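Local coordinates for protein isomaltose glucohydrolase (Kribbella flavida, PDB 5Z3E) that hydrolyses the alpha-1,6-glucosidic linkage of isomaltose from its non-reducing end, releasing beta-D-glucose and D-glucose inside the cell, at residues G77-E82 with V272-L277. The protein carries 1 engineered substitution. Numbering follows the deposited sequence.
Sequences GSFTAE and VVPFGL
Phe-79 reaches out from a helix to meet Pro-274 and Phe-275, a compact example of how one long aromatic side chain can join a helix to a loop whose backbone stays well away: the nearest CA atoms, those of Phe-79 and Pro-274, are 10.3 Å apart. The loop segment starts at Val-272, whose carbonyl O accepts a hydrogen bond from Gly-276 N at 2.8 Å, closing an alpha-turn with a cis peptide inside it. Val-273 directs its side chain onto helix 317-329 and precedes that cis bond. Next comes Pro-274, whose CB points toward the helix and whose CG touches the edge of the Phe-79 ring, 4.2 Å from CE1 and near the ring plane. The same CG lies 3.6 Å above the plane of the Phe-275 ring, displaced from the ring centre to its periphery, so the proline is packed against both aromatic rings. Phe-275 approaches from the direction opposite to Phe-79; with its CG beside the backbone N (chi1 -60°), its CZ meets Phe-79 CZ obliquely at 3.8 Å. Gly-276 and Leu-277 lead the chain away. The small apolar interface buries 93 Å² in all, counting both segments. Trp-158 of helix 151-167 meets Phe-79 and stands edge-to-face with Phe-275, while Trp-383 lies nearly parallel to Phe-79. Family 15 glycoside hydrolases have an (alpha/alpha)6-barrel catalytic domain, and this buried contact, about 6 Å from the chain centre (centre to centre) but away from the catalytic residues, joins helix 74-87 to the loop preceding helix 283-296, bordered by helices 151-167, 317-329 and 382-394.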
loop_
_atom_site.group_PDB
_atom_site.type_symbol
_atom_site.label_atom_id
_atom_site.label_comp_id
_atom_site.label_asym_id
_atom_site.label_seq_id
_atom_site.Cartn_x
_atom_site.Cartn_y
_atom_site.Cartn_z
ATOM N N GLY A 77 1.837 6.316 -2.572
ATOM C CA GLY A 77 1.336 7.624 -2.213
ATOM C C GLY A 77 0.238 7.596 -1.173
ATOM O O GLY A 77 0.176 8.473 -0.316
ATOM N N SER A 78 -0.630 6.590 -1.240
ATOM C CA SER A 78 -1.729 6.492 -0.299
ATOM C C SER A 78 -1.253 6.165 1.120
ATOM O O SER A 78 -1.718 6.759 2.089
ATOM C CB SER A 78 -2.733 5.447 -0.769
ATOM O OG SER A 78 -3.405 5.864 -1.943
ATOM N N PHE A 79 -0.306 5.227 1.246
ATOM C CA PHE A 79 0.257 4.970 2.566
ATOM C C PHE A 79 1.059 6.167 3.069
ATOM O O PHE A 79 1.029 6.484 4.252
ATOM C CB PHE A 79 1.101 3.698 2.575
ATOM C CG PHE A 79 0.303 2.434 2.648
ATOM C CD1 PHE A 79 -0.388 2.086 3.800
ATOM C CD2 PHE A 79 0.314 1.526 1.604
ATOM C CE1 PHE A 79 -1.092 0.894 3.880
ATOM C CE2 PHE A 79 -0.330 0.314 1.713
ATOM C CZ PHE A 79 -1.074 0.022 2.839
ATOM N N THR A 80 1.795 6.828 2.176
ATOM C CA THR A 80 2.506 8.040 2.531
ATOM C C THR A 80 1.536 9.076 3.066
ATOM O O THR A 80 1.755 9.684 4.120
ATOM C CB THR A 80 3.330 8.565 1.335
ATOM O OG1 THR A 80 4.301 7.584 0.948
ATOM C CG2 THR A 80 4.064 9.831 1.650
ATOM N N ALA A 81 0.439 9.288 2.334
ATOM C CA ALA A 81 -0.568 10.251 2.730
ATOM C C ALA A 81 -1.193 9.929 4.069
ATOM O O ALA A 81 -1.513 10.828 4.846
ATOM C CB ALA A 81 -1.657 10.343 1.657
ATOM N N GLU A 82 -1.409 8.639 4.358
ATOM C CA GLU A 82 -1.965 8.237 5.644
ATOM C C GLU A 82 -0.995 8.557 6.777
ATOM O O GLU A 82 -1.421 9.038 7.831
ATOM C CB GLU A 82 -2.332 6.746 5.611
ATOM C CG GLU A 82 -2.758 6.166 6.943
ATOM C CD GLU A 82 -4.032 6.713 7.571
ATOM O OE1 GLU A 82 -4.693 7.608 7.006
ATOM O OE2 GLU A 82 -4.351 6.209 8.689
ATOM N N VAL A 272 -5.442 -7.695 7.040
ATOM C CA VAL A 272 -6.019 -7.604 8.374
ATOM C C VAL A 272 -6.159 -6.119 8.684
ATOM O O VAL A 272 -7.257 -5.556 8.550
ATOM C CB VAL A 272 -5.174 -8.399 9.404
ATOM C CG1 VAL A 272 -5.837 -8.336 10.755
ATOM C CG2 VAL A 272 -4.981 -9.831 8.952
ATOM N N VAL A 273 -5.060 -5.459 9.024
ATOM C CA VAL A 273 -5.026 -4.009 9.170
ATOM C C VAL A 273 -4.127 -3.444 8.076
ATOM O O VAL A 273 -2.972 -3.859 7.946
ATOM C CB VAL A 273 -4.484 -3.620 10.563
ATOM C CG1 VAL A 273 -4.350 -2.135 10.712
ATOM C CG2 VAL A 273 -5.347 -4.219 11.650
ATOM N N PRO A 274 -4.616 -2.502 7.256
ATOM C CA PRO A 274 -5.855 -1.733 7.430
ATOM C C PRO A 274 -7.042 -2.231 6.631
ATOM O O PRO A 274 -8.117 -1.660 6.761
ATOM C CB PRO A 274 -5.452 -0.348 6.926
ATOM C CG PRO A 274 -4.508 -0.648 5.793
ATOM C CD PRO A 274 -3.708 -1.846 6.283
ATOM N N PHE A 275 -6.898 -3.261 5.785
ATOM C CA PHE A 275 -7.943 -3.506 4.794
ATOM C C PHE A 275 -9.132 -4.333 5.270
ATOM O O PHE A 275 -10.160 -4.352 4.590
ATOM C CB PHE A 275 -7.345 -4.032 3.525
ATOM C CG PHE A 275 -6.321 -3.018 2.884
ATOM C CD1 PHE A 275 -6.602 -1.643 2.847
ATOM C CD2 PHE A 275 -5.176 -3.472 2.383
ATOM C CE1 PHE A 275 -5.699 -0.732 2.298
ATOM C CE2 PHE A 275 -4.256 -2.565 1.760
ATOM C CZ PHE A 275 -4.558 -1.205 1.808
ATOM N N GLY A 276 -9.039 -5.015 6.401
ATOM C CA GLY A 276 -10.226 -5.504 7.097
ATOM C C GLY A 276 -10.941 -6.736 6.564
ATOM O O GLY A 276 -12.120 -6.906 6.849
ATOM N N LEU A 277 -10.227 -7.622 5.891
ATOM C CA LEU A 277 -10.879 -8.897 5.503
ATOM C C LEU A 277 -11.350 -9.671 6.764
ATOM O O LEU A 277 -12.399 -10.337 6.730
ATOM C CB LEU A 277 -9.935 -9.780 4.655
ATOM C CG LEU A 277 -9.350 -9.407 3.235
ATOM C CD1 LEU A 277 -8.473 -10.448 2.464
ATOM C CD2 LEU A 277 -10.545 -9.063 2.390
#